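Local coordinates for protein Lys-gingipain W83 (Porphyromonas gingivalis, PDB 3KM5) that cleaves proteins after lysine as a secreted cysteine protease, may act as a virulence factor, and carries adhesin domains haemolytic in vitro, this chain being the K2 domain, at residues Val80-Ala85 with Ile169-Ile174; Glu7-Ser12 with Asn51-Phe56. One frame throughout, in Å; residues are numbered along the deposited sequence.

Both interactions reach the same antiparallel sheet of the beta jelly roll of the K2 cleaved adhesin domain, their centres about 9 Å apart. Along the chain they come in series: interaction 2 sets the loop after strand 5-7 against strand 51-56 of the sheet, and interaction 1 then pairs strand 79-86 with strand 168-177. Strand 168-177 connects them, because it also neighbours strands 5-7 and 51-56, with Leu171 N 2.9 Å from Val53 O. One calcium ion is shared: Asp172 comes from interaction 1, Thr8, Glu10 and Asn51 from interaction 2. The metal thus ties the N-terminal part of the domain to its last strand.

Interaction 1. Residues Val80-Ala85 with Ile169-Ile174; sequences VKYYYA and ILLDDI. With CA (calcium ion), chain D.
Val80 and Ile174 lie side by side at one end of this antiparallel strand pair, pointing the same way, and their CG2 methyls are pressed to 3.5 Å, closer than methyls normally approach. On this buried, apolar face Ile174 CG1 also meets Tyr82 CB, while Leu171 CD2 touches both Tyr84 CB, at 3.7 Å, and CD1 of the Tyr82 ring. Both tyrosine rings lead away from the partner strand; Tyr82 OH bonds Tyr95. Backbone bonds join the hydrogen-bonded pairs Tyr83-Asp172 and Ala85-Leu170. Of these, Leu170 N to Ala85 O is the straightest (2.9 Å, 170° at the hydrogen), whereas Ala85 N stands tilted from the carbonyl plane of Leu170.

On the other face, the end with Lys81, Tyr83 and Asp173 is partly exposed and more polar. Tyr83 turns its ring edge to Asp172 O and rests CD2 3.8 Å from Asp173 CB, ring and carboxylate planes nearly perpendicular (89°). Lys81 NZ bonds Tyr83 OH and, through a water, Asp173 O, bridging the strands beside the bulge. Asp172 CG is anti to its backbone N (chi1 -160°), and the carboxylate beyond grips calcium with both oxygens, OD1 at 2.5 Å and OD2 at 2.6 Å. Asp173 OD1 accepts from a calcium-bound water, a second-shell role, and OD2 bonds His47, whose ring stacks on Tyr83. Asp173 and Ile174 form a G1 beta bulge opposite Glu7. Strand 143-148 continues the sheet beyond strand 79-86, strand 51-56 lies beyond 168-177, and Phe158 of strand 155-161 packs against Tyr82, Leu171 and Ile174.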
loop_
_atom_site.group_PDB
_atom_site.type_symbol
_atom_site.label_atom_id
_atom_site.label_comp_id
_atom_site.label_asym_id
_atom_site.label_seq_id
_atom_site.Cartn_x
_atom_site.Cartn_y
_atom_site.Cartn_z
ATOM N N VAL A 80 3.090 12.722 -6.217
ATOM C CA VAL A 80 2.091 11.810 -5.653
ATOM C C VAL A 80 2.003 12.067 -4.132
ATOM O O VAL A 80 3.021 12.191 -3.453
ATOM C CB VAL A 80 2.397 10.316 -6.022
ATOM C CG1 VAL A 80 3.781 9.815 -5.454
ATOM C CG2 VAL A 80 1.240 9.409 -5.584
ATOM N N LYS A 81 0.791 12.255 -3.634
ATOM C CA LYS A 81 0.542 12.434 -2.228
ATOM C C LYS A 81 -0.374 11.285 -1.811
ATOM O O LYS A 81 -1.323 10.940 -2.537
ATOM C CB LYS A 81 -0.102 13.800 -1.975
ATOM C CG LYS A 81 -0.392 14.053 -0.499
ATOM C CD LYS A 81 -1.797 13.831 -0.159
ATOM C CE LYS A 81 -2.605 14.999 -0.573
ATOM N NZ LYS A 81 -3.955 14.949 0.030
ATOM N N TYR A 82 -0.170 10.709 -0.645
ATOM C CA TYR A 82 -0.939 9.553 -0.236
ATOM C C TYR A 82 -0.908 9.473 1.286
ATOM O O TYR A 82 -0.160 10.200 1.948
ATOM C CB TYR A 82 -0.393 8.246 -0.850
ATOM C CG TYR A 82 1.059 7.997 -0.497
ATOM C CD1 TYR A 82 1.403 7.207 0.592
ATOM C CD2 TYR A 82 2.098 8.623 -1.189
ATOM C CE1 TYR A 82 2.746 6.988 0.943
ATOM C CE2 TYR A 82 3.427 8.419 -0.843
ATOM C CZ TYR A 82 3.745 7.611 0.212
ATOM O OH TYR A 82 5.079 7.460 0.532
ATOM N N TYR A 83 -1.723 8.575 1.810
ATOM C CA TYR A 83 -1.765 8.253 3.227
ATOM C C TYR A 83 -1.525 6.767 3.411
ATOM O O TYR A 83 -2.051 5.960 2.669
ATOM C CB TYR A 83 -3.119 8.662 3.853
ATOM C CG TYR A 83 -3.457 10.114 3.643
ATOM C CD1 TYR A 83 -3.198 11.077 4.601
ATOM C CD2 TYR A 83 -4.049 10.523 2.447
ATOM C CE1 TYR A 83 -3.516 12.449 4.357
ATOM C CE2 TYR A 83 -4.337 11.840 2.206
ATOM C CZ TYR A 83 -4.091 12.799 3.155
ATOM O OH TYR A 83 -4.379 14.140 2.878
ATOM N N TYR A 84 -0.692 6.424 4.400
ATOM C CA TYR A 84 -0.470 5.044 4.771
ATOM C C TYR A 84 -0.779 4.818 6.227
ATOM O O TYR A 84 -0.791 5.732 7.045
ATOM C CB TYR A 84 0.959 4.617 4.437
ATOM C CG TYR A 84 2.056 5.059 5.385
ATOM C CD1 TYR A 84 2.321 4.365 6.557
ATOM C CD2 TYR A 84 2.815 6.176 5.108
ATOM C CE1 TYR A 84 3.319 4.760 7.410
ATOM C CE2 TYR A 84 3.849 6.549 5.941
ATOM C CZ TYR A 84 4.074 5.867 7.089
ATOM O OH TYR A 84 5.106 6.272 7.918
ATOM N N ALA A 85 -1.002 3.555 6.545
ATOM C CA ALA A 85 -1.222 3.148 7.925
ATOM C C ALA A 85 -0.536 1.797 8.153
ATOM O O ALA A 85 -0.480 0.966 7.285
ATOM C CB ALA A 85 -2.737 3.066 8.235
ATOM N N ILE A 169 1.038 -2.945 5.633
ATOM C CA ILE A 169 0.936 -1.543 5.216
ATOM C C ILE A 169 -0.348 -1.357 4.421
ATOM O O ILE A 169 -0.687 -2.162 3.543
ATOM C CB ILE A 169 2.170 -1.081 4.461
ATOM C CG1 ILE A 169 2.035 0.382 4.066
ATOM C CG2 ILE A 169 2.489 -1.925 3.232
ATOM C CD1 ILE A 169 3.339 1.072 3.760
ATOM N N LEU A 170 -1.105 -0.316 4.774
ATOM C CA LEU A 170 -2.291 0.071 4.013
ATOM C C LEU A 170 -2.004 1.390 3.290
ATOM O O LEU A 170 -1.304 2.249 3.863
ATOM C CB LEU A 170 -3.476 0.310 4.940
ATOM C CG LEU A 170 -3.738 -0.768 5.976
ATOM C CD1 LEU A 170 -4.925 -0.391 6.882
ATOM C CD2 LEU A 170 -3.960 -2.106 5.309
ATOM N N LEU A 171 -2.623 1.607 2.116
ATOM C CA LEU A 171 -2.568 2.884 1.416
ATOM C C LEU A 171 -3.966 3.315 1.081
ATOM O O LEU A 171 -4.827 2.484 0.829
ATOM C CB LEU A 171 -1.751 2.838 0.112
ATOM C CG LEU A 171 -0.354 2.275 0.231
ATOM C CD1 LEU A 171 0.253 1.982 -1.137
ATOM C CD2 LEU A 171 0.547 3.253 0.972
ATOM N N ASP A 172 -4.177 4.622 1.064
ATOM C CA ASP A 172 -5.469 5.163 0.614
ATOM C C ASP A 172 -5.256 6.590 0.116
ATOM O O ASP A 172 -4.275 7.232 0.416
ATOM C CB ASP A 172 -6.448 5.087 1.784
ATOM C CG ASP A 172 -7.922 5.152 1.362
ATOM O OD1 ASP A 172 -8.206 5.116 0.154
ATOM O OD2 ASP A 172 -8.768 5.143 2.285
ATOM N N ASP A 173 -6.212 7.054 -0.680
ATOM C CA ASP A 173 -6.280 8.441 -1.110
ATOM C C ASP A 173 -4.972 8.888 -1.762
ATOM O O ASP A 173 -4.339 9.899 -1.398
ATOM C CB ASP A 173 -6.741 9.359 0.055
ATOM C CG ASP A 173 -8.202 9.164 0.384
ATOM O OD1 ASP A 173 -8.972 8.822 -0.529
ATOM O OD2 ASP A 173 -8.589 9.237 1.576
ATOM N N ILE A 174 -4.594 8.140 -2.785
ATOM C CA ILE A 174 -3.378 8.396 -3.534
ATOM C C ILE A 174 -3.639 9.415 -4.663
ATOM O O ILE A 174 -4.296 9.078 -5.674
ATOM C CB ILE A 174 -2.801 7.088 -4.164
ATOM C CG1 ILE A 174 -2.672 5.991 -3.101
ATOM C CG2 ILE A 174 -1.504 7.393 -4.896
ATOM C CD1 ILE A 174 -2.390 4.638 -3.703
HETATM CA CA CA D . -10.639 4.767 0.500
HETATM O O HOH W 1 -5.030 12.574 -1.304
HETATM O O HOH W 2 -10.824 7.075 0.034
#

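Interaction 2. Residues Glu7-Ser12 with Asn51-Phe56; sequences ETFESS and NVVSSF. With CA (calcium ion), chain D; SO4 (sulfate ion), chain E.
The Phe9 ring is covered on both faces: Val53 CB lies over one, 3.8 Å from the centroid and 14° off the normal in a CH-pi contact, and Glu7 CG over the opposite one, offset toward the rim. Val53 CG1 also touches ring atom CZ at 3.5 Å. The Asn51 amide is the second flat group. Its ND2 donates to Phe9 O, which lies close to the amide plane, and Ser12 N reaches the same oxygen from the opposite face of its carbonyl plane within the type I turn from Phe9 to Ser12. Two donors therefore hold this carbonyl. Glu10 points its CB away from strand 51-56, but its chain bends at chi2 and returns the carboxylate, turned 41° from the Asn51 amide. Asn51 N donates to Glu10 OE2 at 3.0 Å from the syn side, 22° out of plane, and Ser50 N bonds OE1.

Next to the turn, Thr8 OG1 accepts from Glu10 N in an ST turn, and Glu7 OE2 takes Phe9 N on its anti lone pair at 2.7 Å. A sulfate, probably from the crystallisation liquor, accepts from Thr8 N, Thr8 OG1 and Ser11 N. Thr8 O, Glu10 OE2 and Asn51 O each bind calcium at 2.4 Å, joined by a water, Gly48 O and the Asp172 carboxylate. Such an all-oxygen shell with two carboxylates suits calcium. Glu10 OE2 spans metal and backbone, so the ion would polarise it and probably favours the charged form, while pinning the turn to the start of strand 51-56.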
loop_
_atom_site.group_PDB
_atom_site.type_symbol
_atom_site.label_atom_id
_atom_site.label_comp_id
_atom_site.label_asym_id
_atom_site.label_seq_id
_atom_site.Cartn_x
_atom_site.Cartn_y
_atom_site.Cartn_z
ATOM N N GLU A 7 -6.801 8.161 -6.329
ATOM C CA GLU A 7 -7.241 6.787 -6.160
ATOM C C GLU A 7 -7.745 6.564 -4.752
ATOM O O GLU A 7 -6.996 6.732 -3.790
ATOM C CB GLU A 7 -6.116 5.794 -6.478
ATOM C CG GLU A 7 -6.481 4.346 -6.214
ATOM C CD GLU A 7 -7.660 3.896 -7.047
ATOM O OE1 GLU A 7 -7.472 3.740 -8.274
ATOM O OE2 GLU A 7 -8.762 3.713 -6.488
ATOM N N THR A 8 -9.038 6.265 -4.621
ATOM C CA THR A 8 -9.666 6.082 -3.316
ATOM C C THR A 8 -9.880 4.631 -2.985
ATOM O O THR A 8 -10.252 4.329 -1.860
ATOM C CB THR A 8 -11.034 6.769 -3.250
ATOM O OG1 THR A 8 -11.934 6.110 -4.156
ATOM C CG2 THR A 8 -10.890 8.258 -3.550
ATOM N N PHE A 9 -9.746 3.759 -3.980
ATOM C CA PHE A 9 -10.082 2.340 -3.869
ATOM C C PHE A 9 -11.549 2.037 -3.650
ATOM O O PHE A 9 -11.914 0.891 -3.518
ATOM C CB PHE A 9 -9.207 1.617 -2.837
ATOM C CG PHE A 9 -7.741 1.735 -3.155
ATOM C CD1 PHE A 9 -7.232 1.101 -4.281
ATOM C CD2 PHE A 9 -6.926 2.597 -2.437
ATOM C CE1 PHE A 9 -5.905 1.273 -4.669
ATOM C CE2 PHE A 9 -5.589 2.759 -2.823
ATOM C CZ PHE A 9 -5.088 2.105 -3.923
ATOM N N GLU A 10 -12.402 3.061 -3.713
ATOM C CA GLU A 10 -13.814 2.855 -3.457
ATOM C C GLU A 10 -14.482 2.077 -4.589
ATOM O O GLU A 10 -15.440 1.331 -4.317
ATOM C CB GLU A 10 -14.519 4.181 -3.187
ATOM C CG GLU A 10 -13.921 4.923 -2.001
ATOM C CD GLU A 10 -13.901 4.115 -0.735
ATOM O OE1 GLU A 10 -14.958 3.585 -0.309
ATOM O OE2 GLU A 10 -12.807 4.024 -0.095
ATOM N N SER A 11 -13.952 2.204 -5.811
ATOM C CA SER A 11 -14.431 1.407 -6.958
ATOM C C SER A 11 -13.855 -0.015 -7.061
ATOM O O SER A 11 -14.213 -0.767 -7.986
ATOM C CB SER A 11 -14.178 2.139 -8.269
ATOM O OG SER A 11 -12.818 2.016 -8.650
ATOM N N SER A 12 -12.972 -0.386 -6.136
ATOM C CA SER A 12 -12.433 -1.740 -6.102
ATOM C C SER A 12 -13.227 -2.586 -5.114
ATOM O O SER A 12 -14.080 -2.080 -4.382
ATOM C CB SER A 12 -10.967 -1.714 -5.658
ATOM O OG SER A 12 -10.182 -1.105 -6.667
ATOM N N ASN A 51 -12.841 1.658 1.697
ATOM C CA ASN A 51 -11.805 0.811 1.088
ATOM C C ASN A 51 -10.371 1.342 1.161
ATOM O O ASN A 51 -10.109 2.527 1.060
ATOM C CB ASN A 51 -12.146 0.575 -0.384
ATOM C CG ASN A 51 -13.386 -0.334 -0.578
ATOM O OD1 ASN A 51 -14.021 -0.724 0.385
ATOM N ND2 ASN A 51 -13.691 -0.670 -1.799
ATOM N N VAL A 52 -9.456 0.408 1.304
ATOM C CA VAL A 52 -8.003 0.697 1.187
ATOM C C VAL A 52 -7.361 -0.334 0.276
ATOM O O VAL A 52 -8.019 -1.262 -0.158
ATOM C CB VAL A 52 -7.327 0.620 2.582
ATOM C CG1 VAL A 52 -8.053 1.578 3.568
ATOM C CG2 VAL A 52 -7.339 -0.830 3.069
ATOM N N VAL A 53 -6.059 -0.200 0.017
ATOM C CA VAL A 53 -5.273 -1.318 -0.527
ATOM C C VAL A 53 -4.258 -1.762 0.559
ATOM O O VAL A 53 -3.824 -0.932 1.378
ATOM C CB VAL A 53 -4.616 -0.948 -1.869
ATOM C CG1 VAL A 53 -3.425 0.015 -1.670
ATOM C CG2 VAL A 53 -4.241 -2.200 -2.698
ATOM N N SER A 54 -3.877 -3.041 0.555
ATOM C CA SER A 54 -3.121 -3.625 1.682
ATOM C C SER A 54 -2.090 -4.586 1.149
ATOM O O SER A 54 -2.285 -5.214 0.117
ATOM C CB SER A 54 -4.080 -4.410 2.588
ATOM O OG SER A 54 -4.566 -5.575 1.923
ATOM N N SER A 55 -1.003 -4.710 1.908
ATOM C CA SER A 55 -0.003 -5.748 1.711
ATOM C C SER A 55 0.531 -6.163 3.103
ATOM O O SER A 55 0.748 -5.342 3.974
ATOM C CB SER A 55 1.123 -5.238 0.800
ATOM O OG SER A 55 2.143 -6.242 0.646
ATOM N N PHE A 56 0.672 -7.450 3.296
ATOM C CA PHE A 56 0.998 -8.016 4.607
ATOM C C PHE A 56 2.441 -8.552 4.712
ATOM O O PHE A 56 2.978 -9.189 3.789
ATOM C CB PHE A 56 -0.008 -9.136 4.948
ATOM C CG PHE A 56 -1.381 -8.613 5.192
ATOM C CD1 PHE A 56 -1.819 -8.348 6.470
ATOM C CD2 PHE A 56 -2.222 -8.298 4.142
ATOM C CE1 PHE A 56 -3.070 -7.858 6.699
ATOM C CE2 PHE A 56 -3.482 -7.804 4.350
ATOM C CZ PHE A 56 -3.914 -7.556 5.640
HETATM CA CA CA D . -10.639 4.767 0.500
HETATM S S SO4 E . -11.702 4.865 -7.420
HETATM O O1 SO4 E . -13.078 5.349 -7.606
HETATM O O2 SO4 E . -11.042 4.674 -8.733
HETATM O O3 SO4 E . -11.768 3.618 -6.698
HETATM O O4 SO4 E . -10.865 5.859 -6.751
HETATM O O HOH W 2 -10.824 7.075 0.034
#